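Local coordinates for protein FkbI (Streptomyces hygroscopicus, PDB 1R2J), which binds FAD and probably acts as an acyl-ACP dehydrogenase in making the methoxymalonyl extender unit of the polyketide FK520, at residues 28-33 with 69-74; 142-147 with 187-192; 176-181 with 193-198. All blocks are in the same frame, centred on the assembly; numbering follows the deposited sequence.

Contact 1: 28-33 with 69-74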
loop_
_atom_site.group_PDB
_atom_site.type_symbol
_atom_site.label_atom_id
_atom_site.label_comp_id
_atom_site.label_asym_id
_atom_site.label_seq_id
_atom_site.Cartn_x
_atom_site.Cartn_y
_atom_site.Cartn_z
ATOM N N ASP A 28 8.171 -15.197 -8.676
ATOM C CA ASP A 28 7.307 -16.378 -8.673
ATOM C C ASP A 28 6.250 -16.363 -7.570
ATOM O O ASP A 28 5.154 -16.894 -7.751
ATOM C CB ASP A 28 8.146 -17.655 -8.530
ATOM C CG ASP A 28 8.783 -18.090 -9.836
ATOM O OD1 ASP A 28 9.541 -19.086 -9.825
ATOM O OD2 ASP A 28 8.525 -17.443 -10.873
ATOM N N LEU A 29 6.573 -15.767 -6.426
ATOM C CA LEU A 29 5.622 -15.721 -5.319
ATOM C C LEU A 29 4.478 -14.762 -5.608
ATOM O O LEU A 29 3.315 -15.061 -5.333
ATOM C CB LEU A 29 6.308 -15.285 -4.022
ATOM C CG LEU A 29 5.331 -15.167 -2.840
ATOM C CD1 LEU A 29 4.829 -16.553 -2.464
ATOM C CD2 LEU A 29 6.014 -14.514 -1.647
ATOM N N LEU A 30 4.817 -13.608 -6.168
ATOM C CA LEU A 30 3.821 -12.594 -6.474
ATOM C C LEU A 30 2.814 -13.078 -7.513
ATOM O O LEU A 30 1.611 -12.900 -7.339
ATOM C CB LEU A 30 4.517 -11.308 -6.936
ATOM C CG LEU A 30 5.532 -10.739 -5.929
ATOM C CD1 LEU A 30 6.106 -9.418 -6.447
ATOM C CD2 LEU A 30 4.847 -10.509 -4.584
ATOM N N VAL A 31 3.301 -13.696 -8.586
ATOM C CA VAL A 31 2.412 -14.209 -9.626
ATOM C C VAL A 31 1.505 -15.288 -9.037
ATOM O O VAL A 31 0.321 -15.364 -9.365
ATOM C CB VAL A 31 3.219 -14.792 -10.821
ATOM C CG1 VAL A 31 4.254 -15.768 -10.322
ATOM C CG2 VAL A 31 2.285 -15.484 -11.803
ATOM N N ARG A 32 2.074 -16.110 -8.157
ATOM C CA ARG A 32 1.347 -17.190 -7.498
ATOM C C ARG A 32 0.195 -16.621 -6.662
ATOM O O ARG A 32 -0.945 -17.088 -6.745
ATOM C CB ARG A 32 2.316 -17.968 -6.603
ATOM C CG ARG A 32 1.897 -19.387 -6.251
ATOM C CD ARG A 32 1.016 -19.469 -5.025
ATOM N NE ARG A 32 1.404 -20.610 -4.196
ATOM C CZ ARG A 32 0.595 -21.234 -3.341
ATOM N NH1 ARG A 32 -0.665 -20.834 -3.199
ATOM N NH2 ARG A 32 1.046 -22.258 -2.628
ATOM N N LEU A 33 0.500 -15.615 -5.848
ATOM C CA LEU A 33 -0.511 -14.969 -5.011
ATOM C C LEU A 33 -1.508 -14.200 -5.878
ATOM O O LEU A 33 -2.702 -14.164 -5.583
ATOM C CB LEU A 33 0.159 -14.000 -4.031
ATOM C CG LEU A 33 0.794 -14.529 -2.740
ATOM C CD1 LEU A 33 1.558 -15.801 -2.997
ATOM C CD2 LEU A 33 1.721 -13.457 -2.176
ATOM N N SER A 69 6.245 -6.089 5.201
ATOM C CA SER A 69 5.530 -4.927 4.681
ATOM C C SER A 69 5.833 -4.637 3.209
ATOM O O SER A 69 5.111 -3.878 2.571
ATOM C CB SER A 69 5.817 -3.689 5.546
ATOM O OG SER A 69 5.343 -3.883 6.878
ATOM N N SER A 70 6.906 -5.219 2.675
ATOM C CA SER A 70 7.220 -5.031 1.256
ATOM C C SER A 70 6.163 -5.824 0.480
ATOM O O SER A 70 5.560 -5.329 -0.480
ATOM C CB SER A 70 8.608 -5.578 0.907
ATOM O OG SER A 70 9.647 -4.718 1.330
ATOM N N LEU A 71 5.943 -7.063 0.907
ATOM C CA LEU A 71 4.952 -7.912 0.266
ATOM C C LEU A 71 3.583 -7.248 0.405
ATOM O O LEU A 71 2.803 -7.210 -0.549
ATOM C CB LEU A 71 4.941 -9.300 0.919
ATOM C CG LEU A 71 3.900 -10.308 0.420
ATOM C CD1 LEU A 71 4.042 -10.505 -1.085
ATOM C CD2 LEU A 71 4.095 -11.639 1.151
ATOM N N ARG A 72 3.314 -6.713 1.595
ATOM C CA ARG A 72 2.050 -6.037 1.887
ATOM C C ARG A 72 1.869 -4.857 0.932
ATOM O O ARG A 72 0.765 -4.601 0.447
ATOM C CB ARG A 72 2.061 -5.539 3.335
ATOM C CG ARG A 72 0.698 -5.279 3.975
ATOM C CD ARG A 72 0.090 -3.944 3.589
ATOM N NE ARG A 72 1.028 -2.821 3.551
ATOM C CZ ARG A 72 1.857 -2.459 4.527
ATOM N NH1 ARG A 72 1.912 -3.134 5.675
ATOM N NH2 ARG A 72 2.623 -1.387 4.357
ATOM N N SER A 73 2.960 -4.144 0.658
ATOM C CA SER A 73 2.898 -2.993 -0.238
ATOM C C SER A 73 2.482 -3.402 -1.650
ATOM O O SER A 73 1.820 -2.636 -2.352
ATOM C CB SER A 73 4.246 -2.270 -0.266
ATOM O OG SER A 73 4.485 -1.617 0.973
ATOM N N VAL A 74 2.869 -4.610 -2.056
ATOM C CA VAL A 74 2.515 -5.119 -3.376
ATOM C C VAL A 74 1.015 -5.364 -3.420
ATOM O O VAL A 74 0.365 -5.099 -4.433
ATOM C CB VAL A 74 3.269 -6.434 -3.696
ATOM C CG1 VAL A 74 2.840 -6.972 -5.058
ATOM C CG2 VAL A 74 4.763 -6.174 -3.703
#

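Contact 2: 142-147 with 187-192. With FAD (flavin-adenine dinucleotide), chain B.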
loop_
_atom_site.group_PDB
_atom_site.type_symbol
_atom_site.label_atom_id
_atom_site.label_comp_id
_atom_site.label_asym_id
_atom_site.label_seq_id
_atom_site.Cartn_x
_atom_site.Cartn_y
_atom_site.Cartn_z
ATOM N N TRP A 142 8.879 6.971 -7.404
ATOM C CA TRP A 142 8.583 6.039 -6.322
ATOM C C TRP A 142 7.406 5.093 -6.494
ATOM O O TRP A 142 6.801 4.691 -5.505
ATOM C CB TRP A 142 8.369 6.818 -5.028
ATOM C CG TRP A 142 9.620 7.170 -4.347
ATOM C CD1 TRP A 142 10.363 8.302 -4.515
ATOM C CD2 TRP A 142 10.306 6.375 -3.382
ATOM N NE1 TRP A 142 11.472 8.261 -3.707
ATOM C CE2 TRP A 142 11.462 7.088 -2.999
ATOM C CE3 TRP A 142 10.057 5.125 -2.801
ATOM C CZ2 TRP A 142 12.370 6.594 -2.057
ATOM C CZ3 TRP A 142 10.958 4.634 -1.865
ATOM C CH2 TRP A 142 12.102 5.370 -1.503
ATOM N N THR A 143 7.081 4.719 -7.724
ATOM C CA THR A 143 5.953 3.823 -7.955
ATOM C C THR A 143 6.176 2.445 -7.338
ATOM O O THR A 143 7.068 1.705 -7.753
ATOM C CB THR A 143 5.689 3.659 -9.457
ATOM O OG1 THR A 143 5.700 4.950 -10.076
ATOM C CG2 THR A 143 4.331 3.015 -9.691
ATOM N N THR A 144 5.356 2.099 -6.349
ATOM C CA THR A 144 5.469 0.808 -5.675
ATOM C C THR A 144 5.161 -0.384 -6.579
ATOM O O THR A 144 4.205 -0.353 -7.354
ATOM C CB THR A 144 4.524 0.728 -4.461
ATOM O OG1 THR A 144 4.897 1.720 -3.498
ATOM C CG2 THR A 144 4.605 -0.657 -3.820
ATOM N N ALA A 145 5.980 -1.430 -6.457
ATOM C CA ALA A 145 5.830 -2.663 -7.226
ATOM C C ALA A 145 6.035 -2.496 -8.735
ATOM O O ALA A 145 5.890 -3.458 -9.496
ATOM C CB ALA A 145 4.457 -3.275 -6.956
ATOM N N ALA A 146 6.373 -1.287 -9.173
ATOM C CA ALA A 146 6.571 -1.037 -10.600
ATOM C C ALA A 146 7.626 -1.952 -11.228
ATOM O O ALA A 146 7.534 -2.299 -12.403
ATOM C CB ALA A 146 6.947 0.428 -10.829
ATOM N N ALA A 147 8.626 -2.345 -10.446
ATOM C CA ALA A 147 9.686 -3.212 -10.955
ATOM C C ALA A 147 9.184 -4.622 -11.256
ATOM O O ALA A 147 9.885 -5.409 -11.890
ATOM C CB ALA A 147 10.836 -3.273 -9.950
ATOM N N ARG A 187 11.941 -1.981 1.465
ATOM C CA ARG A 187 13.015 -2.193 0.502
ATOM C C ARG A 187 12.860 -3.276 -0.563
ATOM O O ARG A 187 13.565 -3.250 -1.571
ATOM C CB ARG A 187 14.331 -2.393 1.264
ATOM C CG ARG A 187 14.630 -1.253 2.227
ATOM C CD ARG A 187 16.049 -1.312 2.761
ATOM N NE ARG A 187 16.283 -2.477 3.609
ATOM C CZ ARG A 187 17.418 -2.691 4.268
ATOM N NH1 ARG A 187 18.411 -1.820 4.162
ATOM N NH2 ARG A 187 17.553 -3.758 5.041
ATOM N N ALA A 188 11.943 -4.214 -0.359
ATOM C CA ALA A 188 11.735 -5.266 -1.343
ATOM C C ALA A 188 10.441 -5.057 -2.131
ATOM O O ALA A 188 10.011 -5.940 -2.874
ATOM C CB ALA A 188 11.710 -6.627 -0.653
ATOM N N ALA A 189 9.835 -3.881 -1.983
ATOM C CA ALA A 189 8.578 -3.580 -2.659
ATOM C C ALA A 189 8.701 -3.224 -4.140
ATOM O O ALA A 189 7.692 -2.973 -4.804
ATOM C CB ALA A 189 7.853 -2.471 -1.923
ATOM N N GLY A 190 9.927 -3.185 -4.651
ATOM C CA GLY A 190 10.132 -2.875 -6.055
ATOM C C GLY A 190 9.759 -1.471 -6.501
ATOM O O GLY A 190 9.151 -1.302 -7.555
ATOM N N HIS A 191 10.127 -0.466 -5.713
ATOM C CA HIS A 191 9.834 0.929 -6.049
ATOM C C HIS A 191 10.634 1.303 -7.288
ATOM O O HIS A 191 11.770 0.875 -7.450
ATOM C CB HIS A 191 10.260 1.856 -4.906
ATOM C CG HIS A 191 9.809 1.396 -3.557
ATOM N ND1 HIS A 191 8.495 1.458 -3.151
ATOM C CD2 HIS A 191 10.489 0.819 -2.541
ATOM C CE1 HIS A 191 8.383 0.936 -1.943
ATOM N NE2 HIS A 191 9.580 0.541 -1.550
ATOM N N ALA A 192 10.050 2.109 -8.162
ATOM C CA ALA A 192 10.765 2.522 -9.358
ATOM C C ALA A 192 10.119 3.742 -9.988
ATOM O O ALA A 192 8.905 3.918 -9.908
ATOM C CB ALA A 192 10.804 1.372 -10.355
HETATM P PA FAD B . 6.357 16.834 -0.099
HETATM O O1A FAD B . 5.085 16.296 -0.567
HETATM O O2A FAD B . 7.593 17.332 -0.801
HETATM O O5B FAD B . 6.822 16.416 1.296
HETATM C C5B FAD B . 6.411 17.454 2.095
HETATM C C4B FAD B . 6.647 17.378 3.564
HETATM O O4B FAD B . 5.946 18.657 3.754
HETATM C C3B FAD B . 5.750 16.322 4.127
HETATM O O3B FAD B . 6.183 16.011 5.410
HETATM C C2B FAD B . 4.422 16.916 4.119
HETATM O O2B FAD B . 3.402 16.434 5.032
HETATM C C1B FAD B . 4.678 18.438 4.319
HETATM N N9A FAD B . 3.715 19.222 3.619
HETATM C C8A FAD B . 3.501 19.431 2.230
HETATM N N7A FAD B . 2.506 20.214 1.934
HETATM C C5A FAD B . 1.985 20.583 3.158
HETATM C C6A FAD B . 0.919 21.406 3.535
HETATM N N6A FAD B . 0.148 22.046 2.645
HETATM N N1A FAD B . 0.663 21.562 4.884
HETATM C C2A FAD B . 1.422 20.933 5.812
HETATM N N3A FAD B . 2.507 20.094 5.539
HETATM C C4A FAD B . 2.681 20.008 4.129
HETATM N N1 FAD B . 3.549 7.547 -5.060
HETATM C C2 FAD B . 2.735 7.002 -6.056
HETATM O O2 FAD B . 2.140 7.714 -6.887
HETATM N N3 FAD B . 2.585 5.624 -6.128
HETATM C C4 FAD B . 3.212 4.691 -5.263
HETATM O O4 FAD B . 3.008 3.450 -5.421
HETATM C C4X FAD B . 4.028 5.249 -4.304
HETATM N N5 FAD B . 4.702 4.303 -3.420
HETATM C C5X FAD B . 5.573 4.825 -2.440
HETATM C C6 FAD B . 6.291 3.980 -1.552
HETATM C C7 FAD B . 7.215 4.450 -0.571
HETATM C C7M FAD B . 7.946 3.464 0.337
HETATM C C8 FAD B . 7.436 5.853 -0.486
HETATM C C8M FAD B . 8.412 6.494 0.484
HETATM C C9 FAD B . 6.752 6.713 -1.306
HETATM C C9A FAD B . 5.796 6.244 -2.280
HETATM N N10 FAD B . 5.037 7.140 -3.201
HETATM C C10 FAD B . 4.186 6.668 -4.207
HETATM C "C1'" FAD B . 5.322 8.461 -2.838
HETATM C "C2'" FAD B . 4.268 9.024 -1.725
HETATM O "O2'" FAD B . 3.180 9.412 -2.612
HETATM C "C3'" FAD B . 4.878 10.219 -1.246
HETATM O "O3'" FAD B . 5.294 10.004 0.125
HETATM C "C4'" FAD B . 4.338 11.665 -1.118
HETATM O "O4'" FAD B . 3.653 12.268 -2.182
HETATM C "C5'" FAD B . 5.659 12.244 -0.930
HETATM O "O5'" FAD B . 5.834 13.500 -1.510
HETATM P P FAD B . 7.353 14.069 -1.459
HETATM O O1P FAD B . 6.571 14.479 -2.525
HETATM O O2P FAD B . 8.371 15.114 -1.992
HETATM O O3P FAD B . 6.962 15.477 -0.746
#

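Contact 3: 176-181 with 193-198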
loop_
_atom_site.group_PDB
_atom_site.type_symbol
_atom_site.label_atom_id
_atom_site.label_comp_id
_atom_site.label_asym_id
_atom_site.label_seq_id
_atom_site.Cartn_x
_atom_site.Cartn_y
_atom_site.Cartn_z
ATOM N N ARG A 176 10.341 3.300 -19.576
ATOM C CA ARG A 176 11.528 2.882 -18.853
ATOM C C ARG A 176 11.223 2.925 -17.363
ATOM O O ARG A 176 10.882 3.974 -16.813
ATOM C CB ARG A 176 12.711 3.802 -19.177
ATOM C CG ARG A 176 13.199 3.715 -20.626
ATOM C CD ARG A 176 13.705 2.309 -20.965
ATOM N NE ARG A 176 14.204 2.195 -22.338
ATOM C CZ ARG A 176 14.621 1.058 -22.893
ATOM N NH1 ARG A 176 14.603 -0.072 -22.195
ATOM N NH2 ARG A 176 15.058 1.044 -24.147
ATOM N N VAL A 177 11.321 1.767 -16.723
ATOM C CA VAL A 177 11.081 1.649 -15.295
ATOM C C VAL A 177 12.438 1.585 -14.604
ATOM O O VAL A 177 13.148 0.583 -14.694
ATOM C CB VAL A 177 10.271 0.374 -14.981
ATOM C CG1 VAL A 177 10.850 -0.805 -15.734
ATOM C CG2 VAL A 177 10.289 0.101 -13.486
ATOM N N GLU A 178 12.807 2.668 -13.928
ATOM C CA GLU A 178 14.089 2.729 -13.237
ATOM C C GLU A 178 13.865 2.569 -11.734
ATOM O O GLU A 178 13.269 3.429 -11.082
ATOM C CB GLU A 178 14.789 4.063 -13.533
ATOM C CG GLU A 178 16.301 3.944 -13.749
ATOM C CD GLU A 178 16.672 3.579 -15.184
ATOM O OE1 GLU A 178 17.801 3.084 -15.406
ATOM O OE2 GLU A 178 15.842 3.798 -16.093
ATOM N N ARG A 179 14.345 1.458 -11.191
ATOM C CA ARG A 179 14.181 1.167 -9.775
ATOM C C ARG A 179 14.848 2.208 -8.877
ATOM O O ARG A 179 15.934 2.705 -9.184
ATOM C CB ARG A 179 14.765 -0.215 -9.457
ATOM C CG ARG A 179 14.181 -1.363 -10.272
ATOM C CD ARG A 179 14.926 -2.663 -9.988
ATOM N NE ARG A 179 14.428 -3.791 -10.774
ATOM C CZ ARG A 179 14.916 -5.028 -10.718
ATOM N NH1 ARG A 179 15.929 -5.311 -9.905
ATOM N NH2 ARG A 179 14.388 -5.985 -11.476
ATOM N N VAL A 180 14.187 2.544 -7.773
ATOM C CA VAL A 180 14.759 3.486 -6.816
ATOM C C VAL A 180 15.978 2.727 -6.291
ATOM O O VAL A 180 15.848 1.612 -5.795
ATOM C CB VAL A 180 13.776 3.771 -5.654
ATOM C CG1 VAL A 180 14.392 4.767 -4.673
ATOM C CG2 VAL A 180 12.477 4.315 -6.207
ATOM N N PRO A 181 17.180 3.311 -6.408
ATOM C CA PRO A 181 18.404 2.646 -5.943
ATOM C C PRO A 181 18.442 2.066 -4.523
ATOM O O PRO A 181 18.548 0.852 -4.353
ATOM C CB PRO A 181 19.486 3.703 -6.183
ATOM C CG PRO A 181 18.730 5.001 -6.162
ATOM C CD PRO A 181 17.476 4.661 -6.914
ATOM N N ASP A 193 10.939 4.596 -10.593
ATOM C CA ASP A 193 10.422 5.779 -11.261
ATOM C C ASP A 193 10.003 5.324 -12.652
ATOM O O ASP A 193 10.553 4.359 -13.188
ATOM C CB ASP A 193 11.496 6.865 -11.384
ATOM C CG ASP A 193 12.020 7.337 -10.034
ATOM O OD1 ASP A 193 11.264 7.288 -9.038
ATOM O OD2 ASP A 193 13.189 7.774 -9.973
ATOM N N LEU A 194 9.034 6.018 -13.235
ATOM C CA LEU A 194 8.553 5.674 -14.563
ATOM C C LEU A 194 8.884 6.779 -15.563
ATOM O O LEU A 194 8.518 7.939 -15.372
ATOM C CB LEU A 194 7.036 5.458 -14.534
ATOM C CG LEU A 194 6.487 4.474 -13.501
ATOM C CD1 LEU A 194 4.972 4.373 -13.643
ATOM C CD2 LEU A 194 7.143 3.113 -13.689
ATOM N N HIS A 195 9.588 6.416 -16.625
ATOM C CA HIS A 195 9.935 7.375 -17.664
ATOM C C HIS A 195 9.051 7.056 -18.862
ATOM O O HIS A 195 9.179 5.996 -19.475
ATOM C CB HIS A 195 11.409 7.236 -18.029
ATOM C CG HIS A 195 12.328 7.368 -16.855
ATOM N ND1 HIS A 195 12.548 8.567 -16.214
ATOM C CD2 HIS A 195 13.067 6.445 -16.194
ATOM C CE1 HIS A 195 13.382 8.378 -15.207
ATOM N NE2 HIS A 195 13.712 7.099 -15.173
ATOM N N LEU A 196 8.138 7.967 -19.173
ATOM C CA LEU A 196 7.220 7.774 -20.287
ATOM C C LEU A 196 7.511 8.746 -21.430
ATOM O O LEU A 196 7.116 9.912 -21.385
ATOM C CB LEU A 196 5.778 7.960 -19.807
ATOM C CG LEU A 196 5.318 7.067 -18.650
ATOM C CD1 LEU A 196 3.927 7.493 -18.214
ATOM C CD2 LEU A 196 5.327 5.608 -19.072
ATOM N N ASP A 197 8.195 8.250 -22.457
ATOM C CA ASP A 197 8.551 9.063 -23.620
ATOM C C ASP A 197 7.664 8.697 -24.810
ATOM O O ASP A 197 7.917 7.713 -25.504
ATOM C CB ASP A 197 10.034 8.846 -23.952
ATOM C CG ASP A 197 10.465 9.549 -25.228
ATOM O OD1 ASP A 197 10.046 10.706 -25.450
ATOM O OD2 ASP A 197 11.237 8.945 -26.004
ATOM N N GLN A 198 6.615 9.489 -25.025
ATOM C CA GLN A 198 5.669 9.258 -26.119
ATOM C C GLN A 198 5.261 7.796 -26.215
ATOM O O GLN A 198 5.628 7.111 -27.165
ATOM C CB GLN A 198 6.272 9.687 -27.461
ATOM C CG GLN A 198 6.489 11.176 -27.611
ATOM C CD GLN A 198 5.200 11.963 -27.507
ATOM O OE1 GLN A 198 4.277 11.769 -28.297
ATOM N NE2 GLN A 198 5.133 12.860 -26.534
#

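Contact 1: 28-33 with 69-74
Leu30 and Leu71 make the closest touch between segments 28-33 and 69-74, which lie on helix 27-35 and helix 69-88, two members of the all-helical N-terminal domain of the acyl-CoA dehydrogenase fold. The segment axes diverge by 46° and come no closer than 11.8 Å, a wide spacing that only leucine and valine branches bridge. No hydrogen bond crosses. In Leu71, CG lies anti to the backbone N (chi1 177°), and CD1 is the methyl that does most of the work. It meets Leu30 CD2 at 3.6 Å, the two side chains sliding past each other in opposite directions. The same CD1 also faces Leu33 CD2 at 3.9 Å, this time tip to tip. The other branch, CD2, has a looser neighbour in Leu29. Leu30 carries its CG beside its own backbone N, anti to the carbonyl carbon (chi1 -57°), and its CD2 serves two residues of the facing helix, since the Val74 side chain crosses that of Leu30 at about a right angle. Around this cluster, Leu8 and Leu11 of helix 5-12 add further apolar cover, and Val64 of helix 54-67 packs on Leu71. Val74 makes its touch through CG1, which stands 4.1 Å from Leu30 CD2.

Contact 2: 142-147 with 187-192
Ala189 O accepts a weak hydrogen bond from Ala145 N at 2.8 Å, and Ala189 CB lies near Thr144 CG2. Gly190, with positive phi, turns its O to the end of the loop, where Ala147 N donates a nearly straight bond (168°); Ala147 CB packs against that O. At His191 the chain reaches the flavin. CG of the histidine is anti to its carbonyl carbon (chi1 -47°), and the imidazole and the six-membered indole ring meet obliquely, planes 52° apart, with Trp142 CZ3 over the imidazole face toward its rim. At the ring's edge, in plane, sits Thr144 OG1, 3.6 Å from His191 ND1, while CE1 touches the flavin methyl C7M at 3.4 Å. NE2 is held by Cys186 O, whereas buried ND1 finds no partner in the model. This is the FAD pocket of the beta-rich middle domain of an acyl-CoA dehydrogenase, where strand 133-143 runs out into a type II turn, Thr143 to Ala146. Thr144 grips the flavin twice, its N bonding FAD O4 at 2.9 Å and its OG1 donating to FAD N5 at 2.6 Å. Trp142 sets CE3 over the flavin's dimethylbenzene ring, nearest C8 and C7, and C8M lies over one face of the indole. Ala192 pairs antiparallel with Thr143: its N donates from above the carbonyl plane, its O accepts a weak bond, and its CB meets Ala146 CB at 4.0 Å.

Contact 3: 176-181 with 193-198
Backbone hydrogen bonds join Arg176 to His195 and Glu178 to Asp193, two hydrogen-bonded antiparallel pairs, each closed by a donor and an acceptor from both residues. The shortest is Asp193 N to Glu178 O at 2.7 Å, with the donor tilted 32° from the carbonyl plane. The two bonds of the Arg176-His195 pair lie in the planes of the accepting carbonyls. Between these rungs, Val177 and Leu194 form a non-hydrogen-bonded pair, and Val177 CA adds a CA-H...O contact to Asp193 O at 3.5 Å. The two strands, 175-179 and 192-196, are neighbours in the antiparallel sheet of the acyl-CoA dehydrogenase middle domain; 175-179 lies on the outer side of 192-196, whose other neighbour is 133-143.

The apolar touches divide between the two faces. On one, Val177 CB stands 4.4 Å from Leu194 CD2, and Leu194 continues onto Leu152 of strand 151-156. On the other, Arg176 CB meets His195 CB at 3.8 Å before the arginine chain, bent at chi2 (-62°), carries on away from the strand.

Polar side chains share this second face. His195 CD2 rests 3.4 Å from Arg176 O, and the imidazole presents its edge to Glu178 CB, which is 3.6 Å from NE2. The Glu178 and His195 side chains cross at a slant, carboxylate and ring planes 57° apart; OE2 stays 4.0 Å from NE2, close enough that the carboxylate might modestly favour a protonated ring, though OE2 and NE2 are not in contact. His139 also meets the His195 ring. Asp193 OD1 accepts a hydrogen bond from Trp142 N, and Val180 CG2 approaches that oxygen at 4.3 Å.

How the contacts relate
Contact 1 closes early in the chain, within the helical N-terminal domain; contacts 2 and 3 follow in the middle domain, their segments alternating along the sequence. Contact 2 lies between the others, its centre about 11 Å from each, while the centres of contacts 1 and 3 are about 21 Å apart, with nearest atoms about 10 Å apart. Ser70 OG of helix 69-88 probably bonds Ala188 N, tying helix 69-88 to the loop 187-192. Toward contact 3 the link is the sheet itself: strand 192-196 pairs with 133-143 and with 175-179, and His191 O probably bonds Val180 N. The flavin-contacting turn is therefore backed by helix 69-88 and by the sheet.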